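Local atomic coordinates of DNA methyltransferase (Nicotiana tabacum, PDB entry 4ONQ), a protein that probably methylates cytosines in DNA at C5 with S-adenosyl-L-methionine as donor, through the catalytic domain captured here with sinefungin. Residues 58-63 and 343-348; 123-128 and 184-189; 252-257 and 272-277. The protein carries 5 engineered substitutions. All blocks are in the same frame, centred on the assembly; numbering follows the deposited sequence.

Contact 1 (58-63 and 343-348). Engineered in segment 58-63: S58 (natural residue Arg), S59 (natural residue Phe).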
loop_
_atom_site.group_PDB
_atom_site.type_symbol
_atom_site.label_atom_id
_atom_site.label_comp_id
_atom_site.label_asym_id
_atom_site.label_seq_id
_atom_site.Cartn_x
_atom_site.Cartn_y
_atom_site.Cartn_z
ATOM N N SER A 58 -0.885 9.940 19.835
ATOM C CA SER A 58 -0.656 9.806 21.270
ATOM C C SER A 58 -0.283 8.376 21.632
ATOM O O SER A 58 0.540 8.147 22.517
ATOM C CB SER A 58 -1.884 10.252 22.070
ATOM O OG SER A 58 -2.937 9.308 21.984
ATOM N N SER A 59 -0.881 7.415 20.935
ATOM C CA SER A 59 -0.605 6.010 21.198
ATOM C C SER A 59 0.770 5.613 20.674
ATOM O O SER A 59 1.396 4.685 21.188
ATOM C CB SER A 59 -1.681 5.123 20.572
ATOM O OG SER A 59 -2.949 5.383 21.143
ATOM N N LEU A 60 1.239 6.320 19.652
ATOM C CA LEU A 60 2.520 5.997 19.032
ATOM C C LEU A 60 3.572 7.066 19.296
ATOM O O LEU A 60 4.096 7.678 18.365
ATOM C CB LEU A 60 2.362 5.774 17.524
ATOM C CG LEU A 60 1.596 4.529 17.082
ATOM C CD1 LEU A 60 1.529 4.449 15.563
ATOM C CD2 LEU A 60 2.241 3.280 17.651
ATOM N N TYR A 61 3.858 7.293 20.572
ATOM C CA TYR A 61 5.010 8.088 20.985
ATOM C C TYR A 61 4.992 9.523 20.452
ATOM O O TYR A 61 6.043 10.109 20.187
ATOM C CB TYR A 61 6.295 7.349 20.598
ATOM C CG TYR A 61 6.191 5.864 20.887
ATOM C CD1 TYR A 61 6.215 5.389 22.192
ATOM C CD2 TYR A 61 6.038 4.943 19.860
ATOM C CE1 TYR A 61 6.106 4.038 22.466
ATOM C CE2 TYR A 61 5.925 3.588 20.124
ATOM C CZ TYR A 61 5.961 3.144 21.427
ATOM O OH TYR A 61 5.852 1.798 21.693
ATOM N N ASP A 62 3.783 10.067 20.296
ATOM C CA ASP A 62 3.552 11.468 19.929
ATOM C C ASP A 62 3.941 11.852 18.503
ATOM O O ASP A 62 3.780 13.006 18.105
ATOM C CB ASP A 62 4.222 12.409 20.926
ATOM C CG ASP A 62 3.731 12.197 22.334
ATOM O OD1 ASP A 62 2.509 12.012 22.510
ATOM O OD2 ASP A 62 4.569 12.210 23.262
ATOM N N ILE A 63 4.437 10.884 17.739
ATOM C CA ILE A 63 4.867 11.113 16.361
ATOM C C ILE A 63 3.751 11.677 15.469
ATOM O O ILE A 63 2.605 11.228 15.521
ATOM C CB ILE A 63 5.444 9.818 15.738
ATOM C CG1 ILE A 63 6.603 9.294 16.594
ATOM C CG2 ILE A 63 5.890 10.051 14.299
ATOM C CD1 ILE A 63 7.355 8.138 15.967
ATOM N N ARG A 343 0.071 -2.438 21.345
ATOM C CA ARG A 343 0.435 -3.370 22.407
ATOM C C ARG A 343 1.665 -4.166 22.002
ATOM O O ARG A 343 2.631 -4.286 22.763
ATOM C CB ARG A 343 -0.722 -4.335 22.677
ATOM C CG ARG A 343 -0.541 -5.214 23.903
ATOM C CD ARG A 343 -1.481 -6.417 23.879
ATOM N NE ARG A 343 -0.911 -7.540 23.137
ATOM C CZ ARG A 343 -1.481 -8.114 22.082
ATOM N NH1 ARG A 343 -2.653 -7.679 21.638
ATOM N NH2 ARG A 343 -0.881 -9.130 21.477
ATOM N N ILE A 344 1.630 -4.701 20.787
ATOM C CA ILE A 344 2.718 -5.545 20.308
ATOM C C ILE A 344 4.016 -4.769 20.083
ATOM O O ILE A 344 5.095 -5.225 20.485
ATOM C CB ILE A 344 2.299 -6.321 19.049
ATOM C CG1 ILE A 344 1.237 -7.350 19.428
ATOM C CG2 ILE A 344 3.492 -6.990 18.395
ATOM C CD1 ILE A 344 0.941 -8.340 18.353
ATOM N N LEU A 345 3.915 -3.599 19.460
ATOM C CA LEU A 345 5.090 -2.757 19.254
ATOM C C LEU A 345 5.732 -2.442 20.601
ATOM O O LEU A 345 6.951 -2.543 20.763
ATOM C CB LEU A 345 4.724 -1.468 18.514
ATOM C CG LEU A 345 5.802 -0.381 18.442
ATOM C CD1 LEU A 345 7.088 -0.914 17.838
ATOM C CD2 LEU A 345 5.306 0.815 17.651
ATOM N N ASP A 346 4.899 -2.092 21.574
ATOM C CA ASP A 346 5.398 -1.769 22.901
ATOM C C ASP A 346 6.080 -2.965 23.567
ATOM O O ASP A 346 7.153 -2.820 24.156
ATOM C CB ASP A 346 4.282 -1.214 23.788
ATOM C CG ASP A 346 4.819 -0.543 25.030
ATOM O OD1 ASP A 346 4.674 -1.117 26.131
ATOM O OD2 ASP A 346 5.408 0.552 24.901
ATOM N N LEU A 347 5.465 -4.141 23.476
ATOM C CA LEU A 347 6.091 -5.355 23.997
ATOM C C LEU A 347 7.475 -5.575 23.379
ATOM O O LEU A 347 8.442 -5.856 24.093
ATOM C CB LEU A 347 5.203 -6.578 23.751
ATOM C CG LEU A 347 4.034 -6.812 24.710
ATOM C CD1 LEU A 347 3.030 -7.774 24.099
ATOM C CD2 LEU A 347 4.542 -7.350 26.038
ATOM N N VAL A 348 7.568 -5.425 22.057
ATOM C CA VAL A 348 8.829 -5.636 21.341
ATOM C C VAL A 348 9.917 -4.635 21.755
ATOM O O VAL A 348 11.068 -5.019 22.017
ATOM C CB VAL A 348 8.623 -5.591 19.800
ATOM C CG1 VAL A 348 9.956 -5.527 19.080
ATOM C CG2 VAL A 348 7.818 -6.797 19.329
#
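L345, on the helix 337-352, fits against two consecutive residues of a turn, L60 and Y61. With CG anti to the backbone N (chi1 170°) and CD2 extended away from CA, that methyl reaches the turn. There CD2 lies 3.9 Å from L60 CD2, the two leucines crossing at about a right angle, and 3.8 Å from CE2 of Y61, approaching the aromatic ring at its edge and in its plane. L60 and L345 are buried, and this apolar side is the close-packed one. The looser side is at the exposed D346, whose OD2 takes a weak hydrogen bond of 3.5 Å from Y61 OH, with the ring and carboxylate planes only 23° apart. K349 adds a cation-pi contact to the same ring. Y61 is the second residue of a type I' turn from L60 to I63, in which I63 N bonds to L60 O and both central residues have positive phi. The turn follows directly on helix 50-59, whose last residues, S58 and S59, are engineered. L60 and L345 both rest on F40 of strand 39-45, while I344 and V348 pack on strand 231-236, so helix 337-352 spans part of the methyltransferase sheet.

Contact 2 (123-128 and 184-189)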
loop_
_atom_site.group_PDB
_atom_site.type_symbol
_atom_site.label_atom_id
_atom_site.label_comp_id
_atom_site.label_asym_id
_atom_site.label_seq_id
_atom_site.Cartn_x
_atom_site.Cartn_y
_atom_site.Cartn_z
ATOM N N ASN A 123 -8.714 7.023 -9.260
ATOM C CA ASN A 123 -8.997 7.226 -7.844
ATOM C C ASN A 123 -8.434 6.085 -7.002
ATOM O O ASN A 123 -7.807 5.168 -7.536
ATOM C CB ASN A 123 -10.501 7.368 -7.620
ATOM C CG ASN A 123 -11.047 8.666 -8.175
ATOM O OD1 ASN A 123 -10.321 9.444 -8.788
ATOM N ND2 ASN A 123 -12.335 8.902 -7.970
ATOM N N CYS A 124 -8.643 6.151 -5.689
ATOM C CA CYS A 124 -8.176 5.106 -4.781
ATOM C C CYS A 124 -8.708 3.750 -5.226
ATOM O O CYS A 124 -9.894 3.611 -5.527
ATOM C CB CYS A 124 -8.611 5.407 -3.342
ATOM S SG CYS A 124 -7.853 4.334 -2.081
ATOM N N LEU A 125 -7.829 2.758 -5.290
ATOM C CA LEU A 125 -8.231 1.425 -5.733
ATOM C C LEU A 125 -8.958 0.694 -4.610
ATOM O O LEU A 125 -8.395 0.508 -3.537
ATOM C CB LEU A 125 -7.013 0.618 -6.171
ATOM C CG LEU A 125 -6.122 1.258 -7.234
ATOM C CD1 LEU A 125 -4.860 0.428 -7.432
ATOM C CD2 LEU A 125 -6.873 1.421 -8.544
ATOM N N GLN A 126 -10.203 0.293 -4.842
ATOM C CA GLN A 126 -10.978 -0.388 -3.802
ATOM C C GLN A 126 -11.325 -1.839 -4.125
ATOM O O GLN A 126 -10.965 -2.363 -5.178
ATOM C CB GLN A 126 -12.247 0.393 -3.441
ATOM C CG GLN A 126 -12.531 1.578 -4.323
ATOM C CD GLN A 126 -12.838 2.837 -3.528
ATOM O OE1 GLN A 126 -13.051 2.780 -2.317
ATOM N NE2 GLN A 126 -12.850 3.982 -4.210
ATOM N N THR A 127 -12.051 -2.468 -3.208
ATOM C CA THR A 127 -12.315 -3.905 -3.265
ATOM C C THR A 127 -13.448 -4.283 -4.229
ATOM O O THR A 127 -13.404 -5.324 -4.878
ATOM C CB THR A 127 -12.607 -4.471 -1.853
ATOM O OG1 THR A 127 -13.716 -3.773 -1.274
ATOM C CG2 THR A 127 -11.399 -4.284 -0.952
ATOM N N ALA A 128 -14.454 -3.426 -4.329
ATOM C CA ALA A 128 -15.632 -3.726 -5.130
ATOM C C ALA A 128 -15.443 -3.282 -6.573
ATOM O O ALA A 128 -14.822 -2.254 -6.836
ATOM C CB ALA A 128 -16.866 -3.057 -4.526
ATOM N N MET A 184 -0.291 -4.427 -10.953
ATOM C CA MET A 184 0.811 -3.597 -11.387
ATOM C C MET A 184 0.692 -2.168 -10.863
ATOM O O MET A 184 1.700 -1.538 -10.555
ATOM C CB MET A 184 1.002 -3.655 -12.898
ATOM C CG MET A 184 0.035 -2.854 -13.690
ATOM S SD MET A 184 0.950 -1.654 -14.649
ATOM C CE MET A 184 0.774 -0.206 -13.631
ATOM N N LEU A 185 -0.533 -1.666 -10.730
ATOM C CA LEU A 185 -0.723 -0.325 -10.187
ATOM C C LEU A 185 -0.212 -0.232 -8.747
ATOM O O LEU A 185 0.317 0.796 -8.333
ATOM C CB LEU A 185 -2.190 0.096 -10.265
ATOM C CG LEU A 185 -2.712 0.413 -11.663
ATOM C CD1 LEU A 185 -4.204 0.654 -11.621
ATOM C CD2 LEU A 185 -1.979 1.600 -12.260
ATOM N N LEU A 186 -0.359 -1.315 -7.993
ATOM C CA LEU A 186 0.089 -1.342 -6.605
ATOM C C LEU A 186 1.566 -1.714 -6.430
ATOM O O LEU A 186 2.089 -1.646 -5.322
ATOM C CB LEU A 186 -0.795 -2.273 -5.778
ATOM C CG LEU A 186 -2.232 -1.766 -5.625
ATOM C CD1 LEU A 186 -3.110 -2.827 -5.007
ATOM C CD2 LEU A 186 -2.254 -0.486 -4.789
ATOM N N GLY A 187 2.234 -2.099 -7.515
ATOM C CA GLY A 187 3.651 -2.418 -7.458
ATOM C C GLY A 187 3.963 -3.880 -7.179
ATOM O O GLY A 187 5.082 -4.227 -6.809
ATOM N N PHE A 188 2.969 -4.742 -7.353
ATOM C CA PHE A 188 3.160 -6.171 -7.134
ATOM C C PHE A 188 3.583 -6.865 -8.417
ATOM O O PHE A 188 3.238 -6.424 -9.512
ATOM C CB PHE A 188 1.885 -6.805 -6.567
ATOM C CG PHE A 188 1.655 -6.490 -5.114
ATOM C CD1 PHE A 188 2.295 -7.222 -4.122
ATOM C CD2 PHE A 188 0.812 -5.453 -4.737
ATOM C CE1 PHE A 188 2.086 -6.929 -2.778
ATOM C CE2 PHE A 188 0.604 -5.154 -3.403
ATOM C CZ PHE A 188 1.236 -5.894 -2.422
ATOM N N PRO A 189 4.357 -7.952 -8.286
ATOM C CA PRO A 189 4.717 -8.712 -9.485
ATOM C C PRO A 189 3.480 -9.353 -10.090
ATOM O O PRO A 189 2.532 -9.666 -9.373
ATOM C CB PRO A 189 5.666 -9.784 -8.950
ATOM C CG PRO A 189 5.303 -9.927 -7.504
ATOM C CD PRO A 189 4.892 -8.558 -7.056
#
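L125 presses its side chain onto L185 and L186 at the C-terminal end of helix 179-186, which closes with a Schellman motif at G187. The contact is buried and purely apolar, and it joins this helix end to the irregular loop that runs between helices 107-110 and 132-143. The loop enters at N123, whose backbone N bonds to OD1 of N165 and whose side chain lies against R162 of helix 151-164. Beyond C124 comes L125, the residue of this segment that reaches the helix end. Its CB points toward the helix end, and a nearly fully extended chi2 (172°) places CD1 at the far end of the side chain, bridging a CA-CA separation between L125 and L186 of 8.8 Å. CD1 meets L186 CD2 at 3.8 Å, the two leucines reaching toward each other tip to tip, whereas L185 crosses L125 at about a right angle and offers its CB to L125 CD1 at 3.9 Å. L185 also packs on L122 and on A105 of helix 102-105, while L125 touches L177. After L125 the chain turns from the helix end. On the helical side, the positive phi of G187 (91°) ends the helix, and G187 N bonds back to M184 O at 3.1 Å. The backbone of L186 bonds to that of V213, and the leucines lie near the sinefungin site, with the side chain of L186 about 8 Å from the ligand. The other methyl of L125 pairs more widely: L125 CD2 stands 4.1 Å from L185 CD1.

Contact 3 (252-257 and 272-277)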
loop_
_atom_site.group_PDB
_atom_site.type_symbol
_atom_site.label_atom_id
_atom_site.label_comp_id
_atom_site.label_asym_id
_atom_site.label_seq_id
_atom_site.Cartn_x
_atom_site.Cartn_y
_atom_site.Cartn_z
ATOM N N ILE A 252 16.964 -5.223 -0.028
ATOM C CA ILE A 252 17.262 -5.443 1.376
ATOM C C ILE A 252 17.019 -6.906 1.724
ATOM O O ILE A 252 15.903 -7.398 1.601
ATOM C CB ILE A 252 16.394 -4.557 2.274
ATOM C CG1 ILE A 252 16.605 -3.080 1.914
ATOM C CG2 ILE A 252 16.713 -4.818 3.729
ATOM C CD1 ILE A 252 15.701 -2.118 2.674
ATOM N N PRO A 253 18.038 -7.608 2.141
ATOM C CA PRO A 253 17.875 -9.022 2.380
ATOM C C PRO A 253 16.964 -9.270 3.550
ATOM O O PRO A 253 16.985 -8.546 4.503
ATOM C CB PRO A 253 19.289 -9.506 2.658
ATOM C CG PRO A 253 20.151 -8.354 2.490
ATOM C CD PRO A 253 19.346 -7.135 2.574
ATOM N N LEU A 254 16.180 -10.317 3.461
ATOM C CA LEU A 254 15.302 -10.669 4.526
ATOM C C LEU A 254 15.813 -11.869 5.269
ATOM O O LEU A 254 15.914 -12.928 4.728
ATOM C CB LEU A 254 13.949 -10.999 3.948
ATOM C CG LEU A 254 13.267 -9.859 3.237
ATOM C CD1 LEU A 254 12.165 -10.368 2.367
ATOM C CD2 LEU A 254 12.748 -8.854 4.214
ATOM N N ASN A 255 16.081 -11.696 6.541
ATOM C CA ASN A 255 16.547 -12.803 7.319
ATOM C C ASN A 255 15.455 -13.494 8.074
ATOM O O ASN A 255 15.241 -14.642 7.911
ATOM C CB ASN A 255 17.657 -12.349 8.253
ATOM C CG ASN A 255 18.007 -13.380 9.266
ATOM O OD1 ASN A 255 17.632 -13.275 10.413
ATOM N ND2 ASN A 255 18.736 -14.392 8.849
ATOM N N THR A 256 14.677 -12.780 8.808
ATOM C CA THR A 256 13.580 -13.476 9.346
ATOM C C THR A 256 12.357 -12.575 9.251
ATOM O O THR A 256 12.460 -11.414 9.513
ATOM C CB THR A 256 13.932 -13.882 10.738
ATOM O OG1 THR A 256 14.012 -15.301 10.825
ATOM C CG2 THR A 256 12.904 -13.449 11.657
ATOM N N VAL A 257 11.232 -13.104 8.805
ATOM C CA VAL A 257 9.967 -12.383 8.818
ATOM C C VAL A 257 8.890 -13.099 9.614
ATOM O O VAL A 257 8.576 -14.217 9.351
ATOM C CB VAL A 257 9.420 -12.147 7.408
ATOM C CG1 VAL A 257 8.036 -11.545 7.463
ATOM C CG2 VAL A 257 10.333 -11.258 6.621
ATOM N N SER A 272 3.729 -18.639 -1.275
ATOM C CA SER A 272 4.070 -18.891 -2.671
ATOM C C SER A 272 5.120 -17.898 -3.155
ATOM O O SER A 272 6.105 -18.293 -3.777
ATOM C CB SER A 272 2.833 -18.825 -3.561
ATOM O OG SER A 272 2.033 -19.977 -3.393
ATOM N N TRP A 273 4.914 -16.617 -2.848
ATOM C CA TRP A 273 5.884 -15.585 -3.215
ATOM C C TRP A 273 7.254 -15.833 -2.582
ATOM O O TRP A 273 8.299 -15.589 -3.195
ATOM C CB TRP A 273 5.376 -14.211 -2.782
ATOM C CG TRP A 273 6.368 -13.120 -3.006
ATOM C CD1 TRP A 273 6.598 -12.453 -4.172
ATOM C CD2 TRP A 273 7.267 -12.560 -2.038
ATOM N NE1 TRP A 273 7.590 -11.518 -3.993
ATOM C CE2 TRP A 273 8.016 -11.562 -2.691
ATOM C CE3 TRP A 273 7.514 -12.809 -0.685
ATOM C CZ2 TRP A 273 8.991 -10.811 -2.039
ATOM C CZ3 TRP A 273 8.482 -12.058 -0.037
ATOM C CH2 TRP A 273 9.212 -11.074 -0.715
ATOM N N TRP A 274 7.248 -16.286 -1.347
ATOM C CA TRP A 274 8.445 -16.493 -0.601
ATOM C C TRP A 274 9.269 -17.544 -1.236
ATOM O O TRP A 274 10.461 -17.417 -1.351
ATOM C CB TRP A 274 8.114 -16.846 0.829
ATOM C CG TRP A 274 9.263 -16.886 1.777
ATOM C CD1 TRP A 274 10.031 -17.960 2.128
ATOM C CD2 TRP A 274 9.789 -15.804 2.558
ATOM N NE1 TRP A 274 10.953 -17.621 3.032
ATOM C CE2 TRP A 274 10.876 -16.352 3.326
ATOM C CE3 TRP A 274 9.490 -14.484 2.689
ATOM C CZ2 TRP A 274 11.605 -15.593 4.177
ATOM C CZ3 TRP A 274 10.243 -13.732 3.540
ATOM C CH2 TRP A 274 11.270 -14.276 4.275
ATOM N N GLU A 275 8.651 -18.607 -1.662
ATOM C CA GLU A 275 9.320 -19.610 -2.422
ATOM C C GLU A 275 9.757 -19.228 -3.801
ATOM O O GLU A 275 10.821 -19.554 -4.199
ATOM C CB GLU A 275 8.486 -20.852 -2.468
ATOM C CG GLU A 275 8.337 -21.400 -1.092
ATOM C CD GLU A 275 7.323 -22.493 -0.981
ATOM O OE1 GLU A 275 6.976 -23.107 -1.992
ATOM O OE2 GLU A 275 6.905 -22.756 0.142
ATOM N N GLN A 276 8.918 -18.521 -4.511
ATOM C CA GLN A 276 9.149 -18.160 -5.869
ATOM C C GLN A 276 10.317 -17.240 -6.017
ATOM O O GLN A 276 10.931 -17.178 -7.034
ATOM C CB GLN A 276 7.890 -17.593 -6.477
ATOM C CG GLN A 276 6.907 -18.673 -6.865
ATOM C CD GLN A 276 5.541 -18.172 -7.277
ATOM O OE1 GLN A 276 5.407 -17.104 -7.803
ATOM N NE2 GLN A 276 4.537 -18.963 -7.047
ATOM N N THR A 277 10.579 -16.479 -4.991
ATOM C CA THR A 277 11.671 -15.567 -5.021
ATOM C C THR A 277 12.856 -16.171 -4.358
ATOM O O THR A 277 13.806 -15.498 -4.131
ATOM C CB THR A 277 11.344 -14.210 -4.397
ATOM O OG1 THR A 277 10.769 -14.385 -3.115
ATOM C CG2 THR A 277 10.408 -13.496 -5.241
#
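A chi1 of -171° sets W274 CG on the far side of CA from its backbone N and swings the indole from helix 264-276 toward L254 and V257. V257 answers through its CG2 branch, which its own chi1 of 173° turns anti to the carbonyl carbon. These residues form the strand-helix interface of a beta-alpha-beta unit made of strand 254-260, helix 264-276 and strand 282-286, part of the Rossmann-like methyltransferase fold. The benzo end of W274 does the touching: CH2 is 3.9 Å from V257 CG2, and CZ3 is 4.0 Å from L254 CD1, both methyl groups approaching the ring obliquely. L254 CD1 also comes within 4.3 Å of W273 CH2, at the edge of that second indole and near its plane, so one leucine methyl touches two successive tryptophans. W274 continues onto L283 of strand 282-286, while the side chain of W273, about 11 Å from sinefungin, touches V245 and meets the ring of H192. T277, the first residue after the helix, places its hydroxyl over the centre of one face of the W273 ring. That hydroxyl also helps to grip W273 O, which takes two donors from opposite faces of its carbonyl plane: T277 N at 3.0 Å, and T277 OG1 at 2.7 Å with a C=O...OG1 angle of 146°.

Overall arrangement
From the N terminus, the chain passes helix 50-59 and the turn that opens contact 1, a loop not closed until helix 337-352 near the C terminus. Contacts 2 and 3 both fall within that span, one after the other: 123-128 with 184-189 closes before 252-257 opens the short loop completed at 272-277. Contact 1 thus ties an N-terminal part of the domain to its last helix beside the sheet, contact 2 joins a loop to a helix end near the bound sinefungin, and contact 3 joins helix 264-276 to the strand that precedes it. Contacts 2 and 3 approach to about 4 Å between nearest atoms without touching; contact 1 stays about 20 and 11 Å from them.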